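Matching sites in N-acetylglucosaminidase from Paenibacillus barengoltzii, a protein that probably hydrolyses beta-linked N-acetylglucosamine residues of chitin-type oligosaccharides or glycans, as a glycoside hydrolase of family 18 (PDB 6INX (chain A, 1.43 Å), residues 234-239 and 321-326), and in its relative chitinase from Paenibacillus sp. (PDB 5GZT (chain B, 2.10 Å), residues 531-536 and 620-625). Both blocks share one frame: the second was fitted to the first on N, CA, C and O of the twelve residues, RMSD 0.35 Å. Numbering follows each deposited sequence.

Structure 1 (6INX).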
loop_
_atom_site.group_PDB
_atom_site.type_symbol
_atom_site.label_atom_id
_atom_site.label_comp_id
_atom_site.label_asym_id
_atom_site.label_seq_id
_atom_site.Cartn_x
_atom_site.Cartn_y
_atom_site.Cartn_z
ATOM N N ALA A 234 17.684 2.990 -9.295
ATOM C CA ALA A 234 17.217 3.651 -10.504
ATOM C C ALA A 234 16.816 2.594 -11.517
ATOM O O ALA A 234 17.416 1.516 -11.590
ATOM C CB ALA A 234 18.313 4.527 -11.134
ATOM N N ALA A 235 15.804 2.909 -12.309
ATOM C CA ALA A 235 15.240 1.966 -13.258
ATOM C C ALA A 235 15.482 2.477 -14.667
ATOM O O ALA A 235 15.138 3.619 -14.980
ATOM C CB ALA A 235 13.740 1.797 -13.023
ATOM N N PHE A 236 16.052 1.624 -15.515
ATOM C CA PHE A 236 16.227 1.927 -16.933
ATOM C C PHE A 236 15.044 1.457 -17.781
ATOM O O PHE A 236 15.205 1.178 -18.978
ATOM C CB PHE A 236 17.536 1.314 -17.451
ATOM C CG PHE A 236 18.799 1.968 -16.934
ATOM C CD1 PHE A 236 18.789 2.925 -15.932
ATOM C CD2 PHE A 236 20.026 1.581 -17.463
ATOM C CE1 PHE A 236 19.979 3.502 -15.484
ATOM C CE2 PHE A 236 21.209 2.157 -17.019
ATOM C CZ PHE A 236 21.189 3.100 -16.035
ATOM N N TYR A 237 13.849 1.381 -17.194
ATOM C CA TYR A 237 12.667 0.862 -17.877
ATOM C C TYR A 237 11.446 1.449 -17.181
ATOM O O TYR A 237 11.546 2.030 -16.094
ATOM C CB TYR A 237 12.615 -0.678 -17.818
ATOM C CG TYR A 237 12.411 -1.122 -16.393
ATOM C CD1 TYR A 237 13.485 -1.212 -15.526
ATOM C CD2 TYR A 237 11.131 -1.362 -15.887
ATOM C CE1 TYR A 237 13.316 -1.551 -14.196
ATOM C CE2 TYR A 237 10.951 -1.712 -14.564
ATOM C CZ TYR A 237 12.046 -1.798 -13.728
ATOM O OH TYR A 237 11.870 -2.121 -12.414
ATOM N N SER A 238 10.285 1.243 -17.793
ATOM C CA SER A 238 9.044 1.843 -17.329
ATOM C C SER A 238 8.068 0.817 -16.764
ATOM O O SER A 238 8.159 -0.383 -17.014
ATOM C CB SER A 238 8.363 2.609 -18.468
ATOM O OG SER A 238 7.899 1.742 -19.492
ATOM N N ARG A 239 7.099 1.333 -16.006
ATOM C CA ARG A 239 5.878 0.616 -15.668
ATOM C C ARG A 239 4.724 1.337 -16.350
ATOM O O ARG A 239 4.766 2.555 -16.532
ATOM C CB ARG A 239 5.653 0.606 -14.146
ATOM C CG ARG A 239 6.500 -0.430 -13.388
ATOM C CD ARG A 239 5.911 -1.820 -13.523
ATOM N NE ARG A 239 6.819 -2.842 -13.013
ATOM C CZ ARG A 239 6.500 -4.124 -12.896
ATOM N NH1 ARG A 239 5.288 -4.555 -13.228
ATOM N NH2 ARG A 239 7.402 -4.979 -12.438
ATOM N N VAL A 321 24.166 4.490 -5.740
ATOM C CA VAL A 321 23.010 4.159 -6.571
ATOM C C VAL A 321 23.302 2.877 -7.334
ATOM O O VAL A 321 24.430 2.656 -7.789
ATOM C CB VAL A 321 22.683 5.295 -7.564
ATOM C CG1 VAL A 321 21.452 4.931 -8.421
ATOM C CG2 VAL A 321 22.477 6.616 -6.832
ATOM N N MET A 322 22.278 2.035 -7.481
ATOM C CA MET A 322 22.328 0.894 -8.381
ATOM C C MET A 322 21.213 1.011 -9.413
ATOM O O MET A 322 20.236 1.746 -9.221
ATOM C CB MET A 322 22.243 -0.439 -7.622
ATOM C CG MET A 322 20.953 -0.637 -6.863
ATOM S SD MET A 322 19.664 -1.304 -7.927
ATOM C CE MET A 322 18.505 -1.849 -6.665
ATOM N N PHE A 323 21.352 0.277 -10.514
ATOM C CA PHE A 323 20.334 0.321 -11.555
ATOM C C PHE A 323 20.017 -1.058 -12.118
ATOM O O PHE A 323 20.873 -1.947 -12.181
ATOM C CB PHE A 323 20.694 1.300 -12.683
ATOM C CG PHE A 323 21.927 0.928 -13.463
ATOM C CD1 PHE A 323 21.856 0.044 -14.533
ATOM C CD2 PHE A 323 23.152 1.505 -13.158
ATOM C CE1 PHE A 323 22.998 -0.280 -15.267
ATOM C CE2 PHE A 323 24.287 1.195 -13.891
ATOM C CZ PHE A 323 24.207 0.306 -14.946
ATOM N N TRP A 324 18.762 -1.216 -12.522
ATOM C CA TRP A 324 18.291 -2.357 -13.301
ATOM C C TRP A 324 17.776 -1.795 -14.617
ATOM O O TRP A 324 16.878 -0.946 -14.600
ATOM C CB TRP A 324 17.129 -3.068 -12.591
ATOM C CG TRP A 324 16.630 -4.221 -13.418
ATOM C CD1 TRP A 324 15.726 -4.177 -14.445
ATOM C CD2 TRP A 324 17.083 -5.573 -13.343
ATOM N NE1 TRP A 324 15.570 -5.427 -14.986
ATOM C CE2 TRP A 324 16.397 -6.302 -14.331
ATOM C CE3 TRP A 324 17.996 -6.239 -12.526
ATOM C CZ2 TRP A 324 16.595 -7.666 -14.525
ATOM C CZ3 TRP A 324 18.190 -7.587 -12.714
ATOM C CH2 TRP A 324 17.496 -8.287 -13.712
ATOM N N GLU A 325 18.322 -2.240 -15.756
ATOM C CA GLU A 325 19.443 -3.166 -15.932
ATOM C C GLU A 325 20.225 -2.648 -17.157
ATOM O O GLU A 325 19.665 -1.932 -17.990
ATOM C CB GLU A 325 18.903 -4.579 -16.191
ATOM C CG GLU A 325 19.965 -5.670 -16.411
ATOM C CD GLU A 325 20.331 -5.835 -17.880
ATOM O OE1 GLU A 325 19.552 -5.379 -18.740
ATOM O OE2 GLU A 325 21.400 -6.413 -18.188
ATOM N N TYR A 326 21.504 -3.030 -17.268
ATOM C CA TYR A 326 22.416 -2.461 -18.266
ATOM C C TYR A 326 21.833 -2.445 -19.682
ATOM O O TYR A 326 21.923 -1.430 -20.389
ATOM C CB TYR A 326 23.725 -3.248 -18.227
ATOM C CG TYR A 326 24.678 -2.996 -19.373
ATOM C CD1 TYR A 326 25.627 -1.991 -19.307
ATOM C CD2 TYR A 326 24.643 -3.793 -20.507
ATOM C CE1 TYR A 326 26.513 -1.777 -20.361
ATOM C CE2 TYR A 326 25.512 -3.588 -21.555
ATOM C CZ TYR A 326 26.442 -2.581 -21.476
ATOM O OH TYR A 326 27.306 -2.391 -22.531
#
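Ala234 and Phe323 pair in parallel between strands 230-235 and 320-324, the seventh and eighth of the family 18 TIM barrel. Ala234 N donates to Met322 O (2.8 Å), Trp324 N to Ala234 O and Phe236 N to Trp324 O. Ala234 CB meets Val321 CG1 at 4.2 Å and lies 3.9 Å from Met322 O. Phe236 and Phe323 form an offset stack, centroids 4.3 Å apart and planes at 8°; CG of Phe323 sits between its backbone N and carbonyl carbon (chi1 64°), which lays the ring over Phe236. Trp324, on the face with Ala235, meets Tyr237 CE1 at its indole edge, CD1 (3.6 Å). Leu338 of helix 333-341 backs Val321 and Phe323, and Asp186 takes the Tyr237 hydroxyl. The cis peptide after Trp324 marks family 18; as in relatives, this tryptophan probably lines the sugar site.

Structure 2 (5GZT).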
loop_
_atom_site.group_PDB
_atom_site.type_symbol
_atom_site.label_atom_id
_atom_site.label_comp_id
_atom_site.label_asym_id
_atom_site.label_seq_id
_atom_site.Cartn_x
_atom_site.Cartn_y
_atom_site.Cartn_z
ATOM N N GLY B 531 17.541 2.742 -9.155
ATOM C CA GLY B 531 16.912 3.362 -10.313
ATOM C C GLY B 531 16.629 2.285 -11.354
ATOM O O GLY B 531 17.146 1.155 -11.258
ATOM N N ALA B 532 15.802 2.631 -12.318
ATOM C CA ALA B 532 15.360 1.691 -13.352
ATOM C C ALA B 532 15.571 2.199 -14.766
ATOM O O ALA B 532 15.287 3.379 -15.047
ATOM C CB ALA B 532 13.903 1.381 -13.137
ATOM N N PHE B 533 15.947 1.312 -15.689
ATOM C CA PHE B 533 16.130 1.636 -17.080
ATOM C C PHE B 533 14.968 1.115 -17.862
ATOM O O PHE B 533 15.072 0.791 -19.105
ATOM C CB PHE B 533 17.458 1.114 -17.630
ATOM C CG PHE B 533 18.712 1.787 -17.067
ATOM C CD1 PHE B 533 18.711 2.702 -16.046
ATOM C CD2 PHE B 533 19.954 1.452 -17.640
ATOM C CE1 PHE B 533 19.862 3.284 -15.590
ATOM C CE2 PHE B 533 21.124 2.021 -17.175
ATOM C CZ PHE B 533 21.084 2.893 -16.115
ATOM N N TYR B 534 13.808 1.102 -17.185
ATOM C CA TYR B 534 12.570 0.676 -17.780
ATOM C C TYR B 534 11.410 1.420 -17.131
ATOM O O TYR B 534 11.592 2.134 -16.104
ATOM C CB TYR B 534 12.434 -0.862 -17.691
ATOM C CG TYR B 534 12.198 -1.299 -16.259
ATOM C CD1 TYR B 534 13.243 -1.467 -15.387
ATOM C CD2 TYR B 534 10.910 -1.416 -15.760
ATOM C CE1 TYR B 534 13.009 -1.755 -14.014
ATOM C CE2 TYR B 534 10.677 -1.742 -14.416
ATOM C CZ TYR B 534 11.746 -1.900 -13.552
ATOM O OH TYR B 534 11.489 -2.171 -12.236
ATOM N N SER B 535 10.261 1.378 -17.783
ATOM C CA SER B 535 9.087 2.046 -17.343
ATOM C C SER B 535 8.024 1.049 -16.834
ATOM O O SER B 535 8.065 -0.145 -17.201
ATOM C CB SER B 535 8.460 2.771 -18.508
ATOM O OG SER B 535 8.157 1.881 -19.564
ATOM N N ARG B 536 7.060 1.574 -16.101
ATOM C CA ARG B 536 5.800 0.878 -15.766
ATOM C C ARG B 536 4.725 1.604 -16.512
ATOM O O ARG B 536 4.748 2.867 -16.562
ATOM C CB ARG B 536 5.505 0.881 -14.257
ATOM C CG ARG B 536 6.419 -0.052 -13.517
ATOM C CD ARG B 536 5.812 -1.497 -13.607
ATOM N NE ARG B 536 6.770 -2.503 -13.172
ATOM C CZ ARG B 536 6.636 -3.793 -13.427
ATOM N NH1 ARG B 536 5.541 -4.265 -13.978
ATOM N NH2 ARG B 536 7.588 -4.590 -13.098
ATOM N N PHE B 620 24.507 4.541 -6.202
ATOM C CA PHE B 620 23.430 4.397 -7.137
ATOM C C PHE B 620 23.452 2.998 -7.728
ATOM O O PHE B 620 24.437 2.576 -8.341
ATOM C CB PHE B 620 23.605 5.461 -8.241
ATOM C CG PHE B 620 22.299 5.856 -8.973
ATOM C CD1 PHE B 620 21.403 4.890 -9.485
ATOM C CD2 PHE B 620 22.029 7.177 -9.278
ATOM C CE1 PHE B 620 20.240 5.264 -10.154
ATOM C CE2 PHE B 620 20.873 7.527 -9.954
ATOM C CZ PHE B 620 19.993 6.557 -10.401
ATOM N N MET B 621 22.365 2.254 -7.557
ATOM C CA MET B 621 22.219 0.909 -8.180
ATOM C C MET B 621 21.144 1.012 -9.292
ATOM O O MET B 621 20.189 1.758 -9.117
ATOM C CB MET B 621 21.723 -0.122 -7.157
ATOM C CG MET B 621 21.356 -1.468 -7.758
ATOM S SD MET B 621 19.680 -1.642 -8.334
ATOM C CE MET B 621 18.755 -1.902 -6.806
ATOM N N TYR B 622 21.282 0.265 -10.385
ATOM C CA TYR B 622 20.229 0.236 -11.400
ATOM C C TYR B 622 20.038 -1.091 -12.116
ATOM O O TYR B 622 21.001 -1.819 -12.317
ATOM C CB TYR B 622 20.479 1.357 -12.401
ATOM C CG TYR B 622 21.855 1.425 -13.073
ATOM C CD1 TYR B 622 22.247 0.529 -14.077
ATOM C CD2 TYR B 622 22.727 2.401 -12.745
ATOM C CE1 TYR B 622 23.541 0.632 -14.708
ATOM C CE2 TYR B 622 23.936 2.564 -13.392
ATOM C CZ TYR B 622 24.357 1.658 -14.376
ATOM O OH TYR B 622 25.622 1.916 -14.959
ATOM N N TRP B 623 18.767 -1.378 -12.426
ATOM C CA TRP B 623 18.320 -2.519 -13.166
ATOM C C TRP B 623 17.760 -2.012 -14.485
ATOM O O TRP B 623 16.808 -1.220 -14.442
ATOM C CB TRP B 623 17.143 -3.173 -12.448
ATOM C CG TRP B 623 16.624 -4.330 -13.225
ATOM C CD1 TRP B 623 15.620 -4.332 -14.155
ATOM C CD2 TRP B 623 17.102 -5.654 -13.153
ATOM N NE1 TRP B 623 15.460 -5.575 -14.667
ATOM C CE2 TRP B 623 16.362 -6.416 -14.091
ATOM C CE3 TRP B 623 18.073 -6.281 -12.404
ATOM C CZ2 TRP B 623 16.597 -7.768 -14.305
ATOM C CZ3 TRP B 623 18.312 -7.666 -12.627
ATOM C CH2 TRP B 623 17.557 -8.385 -13.524
ATOM N N GLU B 624 18.297 -2.392 -15.646
ATOM C CA GLU B 624 19.567 -3.068 -15.811
ATOM C C GLU B 624 20.259 -2.469 -17.049
ATOM O O GLU B 624 19.614 -1.845 -17.909
ATOM C CB GLU B 624 19.433 -4.616 -15.873
ATOM C CG GLU B 624 18.316 -5.236 -16.737
ATOM C CD GLU B 624 18.704 -5.418 -18.192
ATOM O OE1 GLU B 624 17.948 -6.074 -18.867
ATOM O OE2 GLU B 624 19.719 -4.867 -18.671
ATOM N N TYR B 625 21.575 -2.603 -17.067
ATOM C CA TYR B 625 22.459 -1.823 -17.973
ATOM C C TYR B 625 22.046 -1.905 -19.430
ATOM O O TYR B 625 22.152 -0.896 -20.126
ATOM C CB TYR B 625 23.908 -2.228 -17.787
ATOM C CG TYR B 625 24.933 -1.442 -18.590
ATOM C CD1 TYR B 625 25.509 -0.307 -18.090
ATOM C CD2 TYR B 625 25.330 -1.865 -19.880
ATOM C CE1 TYR B 625 26.379 0.462 -18.845
ATOM C CE2 TYR B 625 26.286 -1.154 -20.593
ATOM C CZ TYR B 625 26.789 0.005 -20.087
ATOM O OH TYR B 625 27.714 0.773 -20.784
#
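Gly531 and Tyr622 pair in parallel, backbone to backbone. Gly531 N donates to Met621 O (2.8 Å), Trp623 N to Gly531 O and Phe533 N to Trp623 O. With no side chain on Gly531, the Phe620 ring reaches in, its CE1 3.8 Å from both N and CA of Gly531, leaving little room for a side chain there. Phe533 and Tyr622 form an offset stack, centroids 4.4 Å apart and planes at 21°; CG of Tyr622 sits between its backbone N and carbonyl carbon (chi1 54°), which lays the ring over Phe533. Trp623, on the face with Ala532 and followed by a cis peptide, meets Tyr534 CE1 at its indole edge, CD1 (3.7 Å). Ile638 of helix 633-642 backs Phe620 and Tyr622, and Asp485 takes the Tyr534 hydroxyl.

Comparison
The backbone bonds joining the strands are kept: Ala234(A) N to Met322(A) O matches Gly531(B) N to Met621(B) O, and the bonds from Trp324(A) N to Ala234(A) O and from Phe236(A) N to Trp324(A) O match Trp623(B) N to Gly531(B) O and Phe533(B) N to Trp623(B) O. The main packing change is a paired one: in structure 2 a methyl is absent on one strand where a larger ring stands on the other. CB of Ala234(A) has no equivalent in Gly531(B), and its contact with Met322(A) O is absent there. Phe620(B) CE1 lies 2.3 Å apart from the place of that CB after superposition, too near for both to coexist, so Gly531(B) and the ring of Phe620(B) appear to go together. The CB atoms of Val321(A) and Phe620(B) stand 1.2 Å apart; CG1 of Val321(A) falls near CG of Phe620(B), CG2 has no counterpart, and CD2, CE1, CE2 and CZ of Phe620(B) are additional. Phe323(A) and Tyr622(B) share their CB position and keep the touch on Phe236(A) or Phe533(B), which hold their place. The rings are turned slightly (chi1 64° against 54°), CE1 of Phe323(A) and CE1 of Tyr622(B) lying 1.2 Å apart, and Tyr622(B) adds a hydroxyl, OH, without equivalent in Phe323(A).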